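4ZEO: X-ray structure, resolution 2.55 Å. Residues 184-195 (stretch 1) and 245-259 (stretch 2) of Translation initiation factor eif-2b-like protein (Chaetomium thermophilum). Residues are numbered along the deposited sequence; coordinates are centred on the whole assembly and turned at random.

Stretch 1, residues 184-195: AFRKVIESYETP
Stretch 2 245-259: PEDEAKEGLLEWIDF

The contact is anchored at one end by a bidentate salt bridge between Arg-186 and Asp-258. Arg-186 NE donates to Asp-258 OD1 at 2.8 Å and Arg-186 NH2 to Asp-258 OD2 at 3.1 Å, so the carboxylate meets the guanidinium edge near its plane. The arginine is extended (chi1 to chi3 all t, chi4 -84°), Asp-258 is m with chi2 -8°, and Leu-254 CD2 lies over one guanidinium face.

At the other end, Lys-250 (m, t, m, t) bonds through NZ to carbonyls at and just beyond the carboxyl-terminal end of helix 184-191. Its NZ donates to Glu-190 O at 2.9 Å and Tyr-192 O at 3.0 Å, with a weak bond from Lys-250 NZ to Ile-189 O at 3.5 Å. Tyr-192 (phi/psi -60/133; chi1 t, chi2 74°) is the first residue to leave helical geometry, and Glu-193 (-128/125) and Thr-194 (-66/132) continue extended. This brings Thr-194 (m) to Glu-246 (t, t, chi3 -64°): Thr-194 N and Thr-194 OG1 both donate to Glu-246 OE1, at 2.8 and 2.7 Å.

Between these polar ends the helices, 184-191 (begun earlier in the chain) and 246-259 (continuing later), run antiparallel (171°), their axes approaching to 9.8 Å. Both have regular i to i+4 hydrogen bonding, the second beginning after Pro-245 (-74/146) at the N-cap. CA atoms pair Arg-186 with Leu-254 (6.2 Å), Ile-189 with Lys-250 (6.4 Å) and Thr-194 with Glu-246 (7.3 Å).

Ile-189 (m, t) points toward the second helix as a knob among Lys-250, Leu-253, Leu-254 and Ile-257, the last three all m, t. Ile-189 CD1 lies 3.7 Å from both Leu-253 CB and Ile-257 CD1, while Ile-189 CG2 is 3.9 Å from Leu-254 CD2. Aliphatic stems extend the packing: Arg-186 CG reaches Leu-254 CD2 at 3.5 Å, and Glu-190 CG reaches Leu-254 CD1 at 3.8 Å. In all, 637 Å² is buried.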

# COMPACT_ATOMS: atom_id res chain seq x y z
N ALA A 184 5.90 -5.76 -14.35
CA ALA A 184 6.31 -5.22 -15.64
C ALA A 184 7.83 -5.21 -15.74
O ALA A 184 8.40 -5.58 -16.79
CB ALA A 184 5.75 -3.82 -15.84
N PHE A 185 8.48 -4.80 -14.66
CA PHE A 185 9.95 -4.80 -14.59
C PHE A 185 10.49 -6.23 -14.75
O PHE A 185 11.56 -6.47 -15.31
CB PHE A 185 10.44 -4.24 -13.25
CG PHE A 185 10.37 -2.75 -13.16
CD1 PHE A 185 9.93 -1.98 -14.23
CD2 PHE A 185 10.82 -2.09 -12.02
CE1 PHE A 185 9.90 -0.59 -14.14
CE2 PHE A 185 10.80 -0.70 -11.93
CZ PHE A 185 10.33 0.04 -12.98
N ARG A 186 9.74 -7.19 -14.24
CA ARG A 186 10.13 -8.57 -14.36
C ARG A 186 10.22 -8.94 -15.84
O ARG A 186 11.18 -9.58 -16.29
CB ARG A 186 9.13 -9.44 -13.61
CG ARG A 186 9.67 -10.77 -13.17
CD ARG A 186 8.60 -11.64 -12.58
NE ARG A 186 9.16 -12.90 -12.13
CZ ARG A 186 9.35 -13.92 -12.95
NH1 ARG A 186 9.02 -13.81 -14.23
NH2 ARG A 186 9.87 -15.06 -12.50
N LYS A 187 9.23 -8.49 -16.61
CA LYS A 187 9.19 -8.73 -18.04
C LYS A 187 10.33 -7.98 -18.77
O LYS A 187 10.93 -8.50 -19.71
CB LYS A 187 7.83 -8.30 -18.59
CG LYS A 187 6.70 -9.27 -18.30
CD LYS A 187 5.42 -8.80 -18.97
CE LYS A 187 4.18 -9.50 -18.43
NZ LYS A 187 3.97 -10.88 -18.97
N VAL A 188 10.64 -6.78 -18.30
CA VAL A 188 11.72 -5.97 -18.87
C VAL A 188 13.05 -6.71 -18.76
O VAL A 188 13.81 -6.79 -19.73
CB VAL A 188 11.82 -4.60 -18.18
CG1 VAL A 188 13.06 -3.85 -18.62
CG2 VAL A 188 10.57 -3.79 -18.45
N ILE A 189 13.31 -7.29 -17.59
CA ILE A 189 14.51 -8.07 -17.36
C ILE A 189 14.56 -9.32 -18.24
O ILE A 189 15.61 -9.62 -18.82
CB ILE A 189 14.60 -8.48 -15.89
CG1 ILE A 189 14.76 -7.24 -15.02
CG2 ILE A 189 15.76 -9.42 -15.66
CD1 ILE A 189 14.64 -7.52 -13.55
N GLU A 190 13.42 -10.00 -18.38
CA GLU A 190 13.34 -11.19 -19.23
C GLU A 190 13.74 -10.83 -20.65
O GLU A 190 14.53 -11.52 -21.28
CB GLU A 190 11.92 -11.80 -19.23
CG GLU A 190 11.57 -12.62 -17.98
CD GLU A 190 10.15 -13.21 -17.99
OE1 GLU A 190 9.17 -12.45 -18.21
OE2 GLU A 190 10.01 -14.44 -17.81
N SER A 191 13.20 -9.72 -21.13
CA SER A 191 13.45 -9.24 -22.48
C SER A 191 14.88 -8.76 -22.67
O SER A 191 15.39 -8.74 -23.78
CB SER A 191 12.48 -8.12 -22.82
OG SER A 191 11.19 -8.63 -23.11
N TYR A 192 15.50 -8.31 -21.59
CA TYR A 192 16.79 -7.63 -21.69
C TYR A 192 17.91 -8.47 -22.31
O TYR A 192 18.13 -9.63 -21.94
CB TYR A 192 17.23 -7.15 -20.32
CG TYR A 192 18.54 -6.42 -20.36
CD1 TYR A 192 18.62 -5.13 -20.86
CD2 TYR A 192 19.71 -7.03 -19.89
CE1 TYR A 192 19.82 -4.46 -20.90
CE2 TYR A 192 20.92 -6.36 -19.93
CZ TYR A 192 20.96 -5.07 -20.43
OH TYR A 192 22.16 -4.38 -20.48
N GLU A 193 18.62 -7.86 -23.25
CA GLU A 193 19.81 -8.45 -23.84
C GLU A 193 20.97 -7.48 -23.76
O GLU A 193 20.87 -6.36 -24.25
CB GLU A 193 19.56 -8.83 -25.29
CG GLU A 193 18.64 -10.01 -25.49
CD GLU A 193 18.25 -10.17 -26.94
OE1 GLU A 193 17.65 -9.21 -27.48
OE2 GLU A 193 18.56 -11.22 -27.54
N THR A 194 22.08 -7.91 -23.16
CA THR A 194 23.24 -7.03 -23.02
C THR A 194 23.83 -6.70 -24.39
O THR A 194 24.05 -7.59 -25.20
CB THR A 194 24.37 -7.67 -22.16
OG1 THR A 194 23.85 -8.19 -20.93
CG2 THR A 194 25.41 -6.65 -21.85
N PRO A 195 24.10 -5.42 -24.64
CA PRO A 195 24.76 -5.00 -25.88
C PRO A 195 26.18 -5.55 -25.97
O PRO A 195 26.82 -5.78 -24.95
CB PRO A 195 24.76 -3.47 -25.77
CG PRO A 195 23.58 -3.18 -24.87
CD PRO A 195 23.62 -4.26 -23.85
N PRO A 245 28.03 -13.23 -15.55
CA PRO A 245 27.32 -13.66 -16.76
C PRO A 245 25.85 -13.21 -16.75
O PRO A 245 25.23 -13.18 -15.69
CB PRO A 245 27.45 -15.17 -16.72
CG PRO A 245 27.62 -15.49 -15.28
CD PRO A 245 28.46 -14.37 -14.73
N GLU A 246 25.32 -12.90 -17.92
CA GLU A 246 24.00 -12.29 -18.06
C GLU A 246 22.84 -13.18 -17.62
O GLU A 246 22.01 -12.77 -16.82
CB GLU A 246 23.79 -11.86 -19.51
CG GLU A 246 22.34 -11.60 -19.87
CD GLU A 246 22.13 -11.39 -21.36
OE1 GLU A 246 22.65 -10.40 -21.91
OE2 GLU A 246 21.44 -12.23 -21.99
N ASP A 247 22.79 -14.40 -18.14
CA ASP A 247 21.78 -15.37 -17.73
C ASP A 247 21.72 -15.51 -16.19
O ASP A 247 20.63 -15.59 -15.61
CB ASP A 247 21.97 -16.71 -18.46
CG ASP A 247 23.29 -17.39 -18.12
OD1 ASP A 247 23.96 -16.96 -17.17
OD2 ASP A 247 23.63 -18.37 -18.83
N GLU A 248 22.88 -15.54 -15.54
CA GLU A 248 22.95 -15.68 -14.08
C GLU A 248 22.52 -14.42 -13.36
O GLU A 248 21.89 -14.49 -12.30
CB GLU A 248 24.39 -16.03 -13.64
CG GLU A 248 24.68 -15.78 -12.15
CD GLU A 248 26.11 -16.09 -11.73
OE1 GLU A 248 26.78 -16.94 -12.38
OE2 GLU A 248 26.57 -15.51 -10.73
N ALA A 249 22.82 -13.26 -13.93
CA ALA A 249 22.36 -11.98 -13.38
C ALA A 249 20.86 -11.83 -13.53
O ALA A 249 20.16 -11.41 -12.59
CB ALA A 249 23.07 -10.80 -14.04
N LYS A 250 20.35 -12.17 -14.71
CA LYS A 250 18.92 -12.03 -14.97
C LYS A 250 18.13 -12.93 -14.03
O LYS A 250 17.15 -12.50 -13.43
CB LYS A 250 18.59 -12.36 -16.43
CG LYS A 250 19.22 -11.36 -17.39
CD LYS A 250 18.51 -11.21 -18.72
CE LYS A 250 18.03 -12.48 -19.30
NZ LYS A 250 17.25 -12.15 -20.52
N GLU A 251 18.60 -14.16 -13.85
CA GLU A 251 17.89 -15.11 -13.01
C GLU A 251 17.87 -14.63 -11.55
O GLU A 251 16.89 -14.81 -10.84
CB GLU A 251 18.50 -16.50 -13.14
CG GLU A 251 17.53 -17.59 -12.72
CD GLU A 251 16.24 -17.57 -13.56
OE1 GLU A 251 16.33 -17.34 -14.79
OE2 GLU A 251 15.14 -17.76 -12.99
N GLY A 252 18.98 -14.04 -11.10
CA GLY A 252 19.07 -13.45 -9.78
C GLY A 252 18.10 -12.29 -9.55
O GLY A 252 17.52 -12.15 -8.48
N LEU A 253 17.98 -11.42 -10.55
CA LEU A 253 17.05 -10.30 -10.47
C LEU A 253 15.60 -10.81 -10.44
O LEU A 253 14.76 -10.28 -9.73
CB LEU A 253 17.26 -9.36 -11.64
CG LEU A 253 18.47 -8.43 -11.57
CD1 LEU A 253 18.55 -7.60 -12.85
CD2 LEU A 253 18.40 -7.52 -10.35
N LEU A 254 15.31 -11.85 -11.22
CA LEU A 254 13.97 -12.41 -11.29
C LEU A 254 13.58 -13.05 -9.96
O LEU A 254 12.44 -12.92 -9.50
CB LEU A 254 13.87 -13.42 -12.43
CG LEU A 254 13.92 -12.79 -13.83
CD1 LEU A 254 13.52 -13.78 -14.91
CD2 LEU A 254 13.02 -11.56 -13.89
N GLU A 255 14.52 -13.72 -9.30
CA GLU A 255 14.19 -14.34 -8.03
C GLU A 255 14.15 -13.31 -6.92
O GLU A 255 13.43 -13.45 -5.95
CB GLU A 255 15.19 -15.45 -7.72
CG GLU A 255 15.12 -16.55 -8.76
CD GLU A 255 16.29 -17.52 -8.72
OE1 GLU A 255 17.06 -17.50 -7.73
OE2 GLU A 255 16.43 -18.31 -9.68
N TRP A 256 14.89 -12.23 -7.11
CA TRP A 256 14.84 -11.12 -6.18
C TRP A 256 13.50 -10.36 -6.24
O TRP A 256 12.97 -9.93 -5.23
CB TRP A 256 16.02 -10.20 -6.46
CG TRP A 256 16.03 -9.07 -5.55
CD1 TRP A 256 16.65 -9.00 -4.34
CD2 TRP A 256 15.34 -7.84 -5.74
NE1 TRP A 256 16.39 -7.77 -3.77
CE2 TRP A 256 15.59 -7.04 -4.61
CE3 TRP A 256 14.53 -7.33 -6.76
CZ2 TRP A 256 15.08 -5.75 -4.46
CZ3 TRP A 256 14.00 -6.03 -6.62
CH2 TRP A 256 14.28 -5.26 -5.48
N ILE A 257 12.98 -10.16 -7.44
CA ILE A 257 11.67 -9.53 -7.61
C ILE A 257 10.55 -10.39 -7.00
O ILE A 257 9.65 -9.87 -6.35
CB ILE A 257 11.39 -9.26 -9.10
CG1 ILE A 257 12.25 -8.07 -9.53
CG2 ILE A 257 9.91 -8.99 -9.36
CD1 ILE A 257 12.00 -7.58 -10.90
N ASP A 258 10.63 -11.69 -7.24
CA ASP A 258 9.65 -12.63 -6.74
C ASP A 258 9.69 -12.67 -5.23
O ASP A 258 8.67 -12.77 -4.56
CB ASP A 258 9.91 -14.02 -7.33
CG ASP A 258 9.58 -14.09 -8.81
OD1 ASP A 258 9.01 -13.12 -9.35
OD2 ASP A 258 9.88 -15.12 -9.44
N PHE A 259 10.89 -12.61 -4.70
CA PHE A 259 11.09 -12.58 -3.28
C PHE A 259 10.50 -11.27 -2.69
O PHE A 259 9.82 -11.28 -1.67
CB PHE A 259 12.58 -12.69 -2.98
CG PHE A 259 12.90 -12.69 -1.53
CD1 PHE A 259 12.96 -13.87 -0.82
CD2 PHE A 259 13.10 -11.49 -0.86
CE1 PHE A 259 13.25 -13.86 0.53
CE2 PHE A 259 13.37 -11.47 0.49
CZ PHE A 259 13.46 -12.65 1.18